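Putative citrate lyase, alfa subunit (Streptococcus mutans, PDB 2HJ0) is of unknown function but belongs to the CitF family of citrate lyase alpha subunits, with two large mixed sheets in each chain and two chains in the assembly. Local coordinates at residues A132-E136 against G137-N141; Y347-D350 against A351-A355; F405-K408 against M409-V412. All blocks are in the same frame, centred on the assembly; numbering follows the deposited sequence.

Contact 1. Residues A132-E136 against G137-N141; sequences AAISE and GIMEN
The carboxylate of Glu136 and the end methyl of Ile138 meet just past the last turn of helix 127-135. Ile138 CD1 lies to one side of the carboxylate plane, displaced toward one oxygen, with 3.5 Å between Glu136 OE2 and Ile138 CD1. The two side chains cross obliquely, and the same methyl also lies alongside Glu136 CG. Glu136 holds CG between its backbone N and carbonyl carbon (chi1 81°), then runs extended to the carboxylate, whose OE1 lies near Glu513, a like charge that probably belongs to the C-terminal tag.

Ile138 also folds back on the helix. Its CG1 stands beside the backbone N (chi1 -63°) and packs on the methyl of Ala133, with 3.6 Å between Ala133 CB and Ile138 CG1. On the buried side the tip of Ile134 does the touching, CD1 reaching Met139 CG at 3.5 Å; that selenomethionine then bends toward Ile113 and Ile121.

Gly137 N bonds back to Ile134 O at 3.3 Å, though the placing of that oxygen is less sure. Gly137 has a positive phi of 92°, in the left-handed region commonly taken by glycine at helix ends. The arrangement is that of a helix ended by a left-handed glycine, here turning the chain toward strand 143-145 in a beta-alpha-beta crossover from strand 118-123.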
# COMPACT_ATOMS: atom_id res chain seq x y z
N ALA A 132 4.84 -7.88 34.80
CA ALA A 132 5.21 -8.24 36.18
C ALA A 132 6.56 -8.92 36.14
O ALA A 132 7.49 -8.51 36.84
CB ALA A 132 4.18 -9.18 36.78
N ALA A 133 6.67 -9.96 35.33
CA ALA A 133 7.93 -10.67 35.18
C ALA A 133 9.06 -9.69 34.85
O ALA A 133 10.03 -9.57 35.61
CB ALA A 133 7.81 -11.73 34.10
N ILE A 134 8.94 -8.98 33.73
CA ILE A 134 9.97 -8.02 33.34
C ILE A 134 10.37 -7.05 34.44
O ILE A 134 11.53 -6.65 34.55
CB ILE A 134 9.53 -7.21 32.13
CG1 ILE A 134 9.46 -8.12 30.92
CG2 ILE A 134 10.50 -6.07 31.89
CD1 ILE A 134 10.80 -8.69 30.53
N SER A 135 9.41 -6.69 35.28
CA SER A 135 9.65 -5.75 36.35
C SER A 135 10.48 -6.36 37.49
O SER A 135 11.04 -5.64 38.31
CB SER A 135 8.31 -5.24 36.89
OG SER A 135 8.36 -3.86 37.19
N GLU A 136 10.55 -7.69 37.54
CA GLU A 136 11.31 -8.34 38.58
C GLU A 136 12.71 -8.72 38.12
O GLU A 136 13.44 -9.41 38.83
CB GLU A 136 10.58 -9.58 39.11
CG GLU A 136 10.72 -10.82 38.26
CD GLU A 136 10.19 -12.07 38.98
OE1 GLU A 136 8.99 -12.11 39.33
OE2 GLU A 136 10.99 -13.02 39.19
N GLY A 137 13.07 -8.31 36.91
CA GLY A 137 14.41 -8.59 36.41
C GLY A 137 14.61 -9.84 35.58
O GLY A 137 15.74 -10.23 35.35
N ILE A 138 13.53 -10.47 35.14
CA ILE A 138 13.63 -11.68 34.33
C ILE A 138 14.62 -11.56 33.17
O ILE A 138 15.48 -12.42 33.03
CB ILE A 138 12.24 -12.06 33.75
CG1 ILE A 138 11.29 -12.39 34.89
CG2 ILE A 138 12.36 -13.25 32.82
CD1 ILE A 138 11.86 -13.42 35.84
N MSE A 139 14.49 -10.54 32.32
CA MSE A 139 15.40 -10.37 31.19
C MSE A 139 16.68 -9.69 31.62
O MSE A 139 16.71 -8.93 32.58
CB MSE A 139 14.79 -9.49 30.09
CG MSE A 139 13.75 -10.13 29.19
SE MSE A 139 14.08 -9.68 27.32
CE MSE A 139 13.91 -7.76 27.38
N GLU A 140 17.74 -9.98 30.88
CA GLU A 140 19.03 -9.38 31.13
C GLU A 140 19.04 -8.01 30.44
O GLU A 140 19.47 -7.01 31.02
CB GLU A 140 20.12 -10.27 30.57
CG GLU A 140 21.51 -9.71 30.71
CD GLU A 140 22.59 -10.70 30.30
OE1 GLU A 140 23.77 -10.29 30.21
OE2 GLU A 140 22.24 -11.89 30.08
N ASN A 141 18.55 -7.97 29.21
CA ASN A 141 18.48 -6.73 28.45
C ASN A 141 17.19 -5.98 28.79
O ASN A 141 16.20 -6.57 29.22
CB ASN A 141 18.53 -7.03 26.95
CG ASN A 141 19.94 -7.17 26.44
OD1 ASN A 141 20.17 -7.70 25.36
ND2 ASN A 141 20.89 -6.67 27.22

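Contact 2. Residues Y347-D350 against A351-A355; sequences YEID and ANMYA
Asp350 OD1 sits over the first turn of helix 351-355, with two backbone nitrogens close to it. Met353 N donates to Asp350 OD1 at 2.6 Å, arriving from above the carboxylate plane. That nitrogen stands 39° out of the plane. Asn352 N lies 2.7 Å from Asp350 OD1. With CG held between the backbone N and the carbonyl carbon (chi1 65°), the carboxylate curls over the helix start, where the amides would probably stabilise its negative charge. Lys198 makes a long, weak ion pair with OD2.

This is an N-cap, and the residues around it add a hydrophobic staple: Ile349, just before the cap, reaches forward to Tyr354, four residues past it, with 3.9 Å between Ile349 CD1 and Tyr354 CB. The other branch of the isoleucine, CG2, meets the end of the selenomethionine, 3.9 Å from Met353 CE, and these two side chains cross at about a right angle.

On the backbone, Tyr354 N closes the turn onto Asp350 O at 3.0 Å, lying in the carbonyl plane. The tyrosine ring leads away from the cap to hydrogen-bond Gln277 through its hydroxyl, while Met353 packs on Gln222 of the second subunit.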
# COMPACT_ATOMS: atom_id res chain seq x y z
N TYR A 347 -12.60 3.69 6.84
CA TYR A 347 -11.38 3.24 6.18
C TYR A 347 -10.25 2.72 7.07
O TYR A 347 -9.98 3.25 8.14
CB TYR A 347 -10.82 4.37 5.31
CG TYR A 347 -10.37 3.93 3.94
CD1 TYR A 347 -11.31 3.56 2.97
CD2 TYR A 347 -9.01 3.89 3.60
CE1 TYR A 347 -10.90 3.17 1.69
CE2 TYR A 347 -8.59 3.49 2.31
CZ TYR A 347 -9.55 3.13 1.37
OH TYR A 347 -9.15 2.75 0.10
N GLU A 348 -9.59 1.68 6.59
CA GLU A 348 -8.48 1.06 7.31
C GLU A 348 -7.15 1.76 6.99
O GLU A 348 -6.87 2.08 5.84
CB GLU A 348 -8.42 -0.42 6.92
CG GLU A 348 -7.25 -1.20 7.49
CD GLU A 348 -7.20 -2.63 6.95
OE1 GLU A 348 -7.11 -3.58 7.76
OE2 GLU A 348 -7.25 -2.80 5.71
N ILE A 349 -6.35 2.00 8.02
CA ILE A 349 -5.06 2.66 7.83
C ILE A 349 -3.96 1.98 8.63
O ILE A 349 -4.19 1.50 9.75
CB ILE A 349 -5.11 4.15 8.27
CG1 ILE A 349 -5.40 4.21 9.77
CG2 ILE A 349 -6.17 4.89 7.46
CD1 ILE A 349 -5.25 5.59 10.39
N ASP A 350 -2.76 1.93 8.06
CA ASP A 350 -1.60 1.33 8.72
C ASP A 350 -1.11 2.28 9.81
O ASP A 350 -1.32 3.49 9.75
CB ASP A 350 -0.47 1.10 7.72
CG ASP A 350 0.09 2.39 7.14
OD1 ASP A 350 0.87 3.08 7.83
OD2 ASP A 350 -0.24 2.74 6.00
N ALA A 351 -0.45 1.72 10.82
CA ALA A 351 0.06 2.51 11.93
C ALA A 351 0.98 3.65 11.51
O ALA A 351 1.07 4.66 12.22
CB ALA A 351 0.80 1.60 12.92
N ASN A 352 1.67 3.52 10.38
CA ASN A 352 2.55 4.58 9.95
C ASN A 352 1.75 5.79 9.53
O ASN A 352 2.00 6.91 9.98
CB ASN A 352 3.45 4.14 8.79
CG ASN A 352 4.53 5.18 8.48
OD1 ASN A 352 5.43 5.43 9.29
ND2 ASN A 352 4.44 5.79 7.30
N MSE A 353 0.77 5.58 8.66
CA MSE A 353 -0.06 6.69 8.22
C MSE A 353 -0.77 7.28 9.44
O MSE A 353 -1.13 8.47 9.46
CB MSE A 353 -1.11 6.22 7.23
CG MSE A 353 -1.89 7.37 6.62
SE MSE A 353 -3.12 6.70 5.32
CE MSE A 353 -4.58 7.90 5.62
N TYR A 354 -0.95 6.43 10.44
CA TYR A 354 -1.62 6.79 11.68
C TYR A 354 -0.89 7.79 12.56
O TYR A 354 -1.34 8.93 12.69
CB TYR A 354 -1.95 5.53 12.51
CG TYR A 354 -2.54 5.82 13.87
CD1 TYR A 354 -3.59 6.73 14.01
CD2 TYR A 354 -2.04 5.23 15.03
CE1 TYR A 354 -4.11 7.06 15.25
CE2 TYR A 354 -2.55 5.56 16.29
CZ TYR A 354 -3.59 6.48 16.39
OH TYR A 354 -4.11 6.85 17.63
N ALA A 355 0.23 7.39 13.16
CA ALA A 355 0.90 8.31 14.07
C ALA A 355 2.41 8.45 14.00
O ALA A 355 3.05 8.74 15.01
CB ALA A 355 0.48 7.97 15.48

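Contact 3. Residues F405-K408 against M409-V412; sequences FAAK and MSLV
A short helix-to-strand link carries the chain from helix 400-406 into strand 409-413, with just two residues, Ala407 and Lys408, between the two elements. Ala407 is the first to leave helical angles, its psi opening to 144°, and this swings the chain out of the helix while the methyl of Ala407 still faces the coming strand.

That methyl makes the side-chain contact across the link. It packs against the hydroxyl of Ser410, with 3.9 Å between Ala407 CB and Ser410 OG, a van der Waals approach in which the serine reaches back with its oxygen rather than with its CB. The torsion explains this: OG lies beside the serine's own backbone N (chi1 -77°), on the side of the helix end. There the hydroxyl donates to Ala404 O, a carbonyl of the helix's last turn, and so ties the second residue of the strand to the helix it has just left.

No backbone hydrogen bond closes the link; Ala407 O and Ser410 N stand 4.8 Å apart. The side chains of Lys408 and Met409 start out away from the other segment, though each CB still touches it. Lys408 bends at chi2 and chi4, and its amine makes a long, weak ion pair with Asp368. Met409, a selenomethionine, extends straight through SE before turning at the end methyl, and packs on Ile369.

Around the link, Phe405 on the helix side meets Pro43 of the second subunit. The strand runs parallel between strands 369-372 and 440-442: Ala407 and Ser410 both rest on Cys370 of the first, Ser410 bonds through its backbone to Val440 of the second, and Leu411 packs against helix 251-265.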
# COMPACT_ATOMS: atom_id res chain seq x y z
N PHE A 405 0.59 14.86 21.17
CA PHE A 405 1.38 15.89 20.56
C PHE A 405 0.73 16.47 19.30
O PHE A 405 0.64 17.68 19.15
CB PHE A 405 2.78 15.37 20.25
CG PHE A 405 3.61 16.31 19.42
CD1 PHE A 405 3.56 16.26 18.03
CD2 PHE A 405 4.43 17.25 20.02
CE1 PHE A 405 4.31 17.13 17.26
CE2 PHE A 405 5.18 18.13 19.26
CZ PHE A 405 5.12 18.07 17.88
N ALA A 406 0.29 15.60 18.40
CA ALA A 406 -0.30 16.05 17.15
C ALA A 406 -1.56 16.87 17.32
O ALA A 406 -1.72 17.90 16.68
CB ALA A 406 -0.57 14.88 16.26
N ALA A 407 -2.45 16.41 18.20
CA ALA A 407 -3.72 17.09 18.44
C ALA A 407 -3.58 18.58 18.76
O ALA A 407 -2.62 19.00 19.41
CB ALA A 407 -4.47 16.39 19.56
N LYS A 408 -4.52 19.38 18.27
CA LYS A 408 -4.52 20.81 18.50
C LYS A 408 -4.74 21.02 19.97
O LYS A 408 -4.20 21.94 20.57
CB LYS A 408 -5.68 21.48 17.78
CG LYS A 408 -5.74 21.32 16.27
CD LYS A 408 -4.66 22.10 15.57
CE LYS A 408 -5.01 22.23 14.10
NZ LYS A 408 -5.20 20.90 13.45
N MSE A 409 -5.57 20.17 20.56
CA MSE A 409 -5.85 20.28 21.99
C MSE A 409 -5.98 18.92 22.64
O MSE A 409 -6.91 18.16 22.35
CB MSE A 409 -7.12 21.10 22.21
CG MSE A 409 -7.51 21.22 23.67
SE MSE A 409 -9.10 22.31 23.83
CE MSE A 409 -10.41 21.02 23.29
N SER A 410 -5.04 18.62 23.52
CA SER A 410 -5.00 17.35 24.23
C SER A 410 -5.69 17.39 25.58
O SER A 410 -5.37 18.22 26.43
CB SER A 410 -3.56 16.91 24.42
OG SER A 410 -3.03 16.38 23.22
N LEU A 411 -6.64 16.48 25.78
CA LEU A 411 -7.35 16.39 27.05
C LEU A 411 -6.95 15.11 27.75
O LEU A 411 -6.97 14.04 27.16
CB LEU A 411 -8.86 16.38 26.85
CG LEU A 411 -9.57 17.70 27.11
CD1 LEU A 411 -9.08 18.72 26.08
CD2 LEU A 411 -11.07 17.51 27.01
N VAL A 412 -6.57 15.23 29.02
CA VAL A 412 -6.22 14.06 29.81
C VAL A 412 -7.21 14.05 30.97
O VAL A 412 -7.10 14.82 31.93
CB VAL A 412 -4.75 14.14 30.35
CG1 VAL A 412 -4.49 13.00 31.32
CG2 VAL A 412 -3.77 14.06 29.19

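In the fold
All three contacts are local turns where the chain passes between secondary-structure elements. Contact 1, partly buried, lies at a helix end serving the ten-stranded sheet; contacts 2 and 3 are buried and belong to the nine-stranded one, where 346-348 is an outermost strand and 409-413 an inner one. Their chemistry follows: contact 1 sets an exposed carboxylate against aliphatic packing, contact 2 uses a buried aspartate to cap a helix start, and contact 3 has a serine hydroxyl on a helix carbonyl. Contacts 2 and 3 come within about 7 Å at their nearest atoms, and both touch the second subunit; the nearest atoms of contact 1 are about 22 Å from those of either.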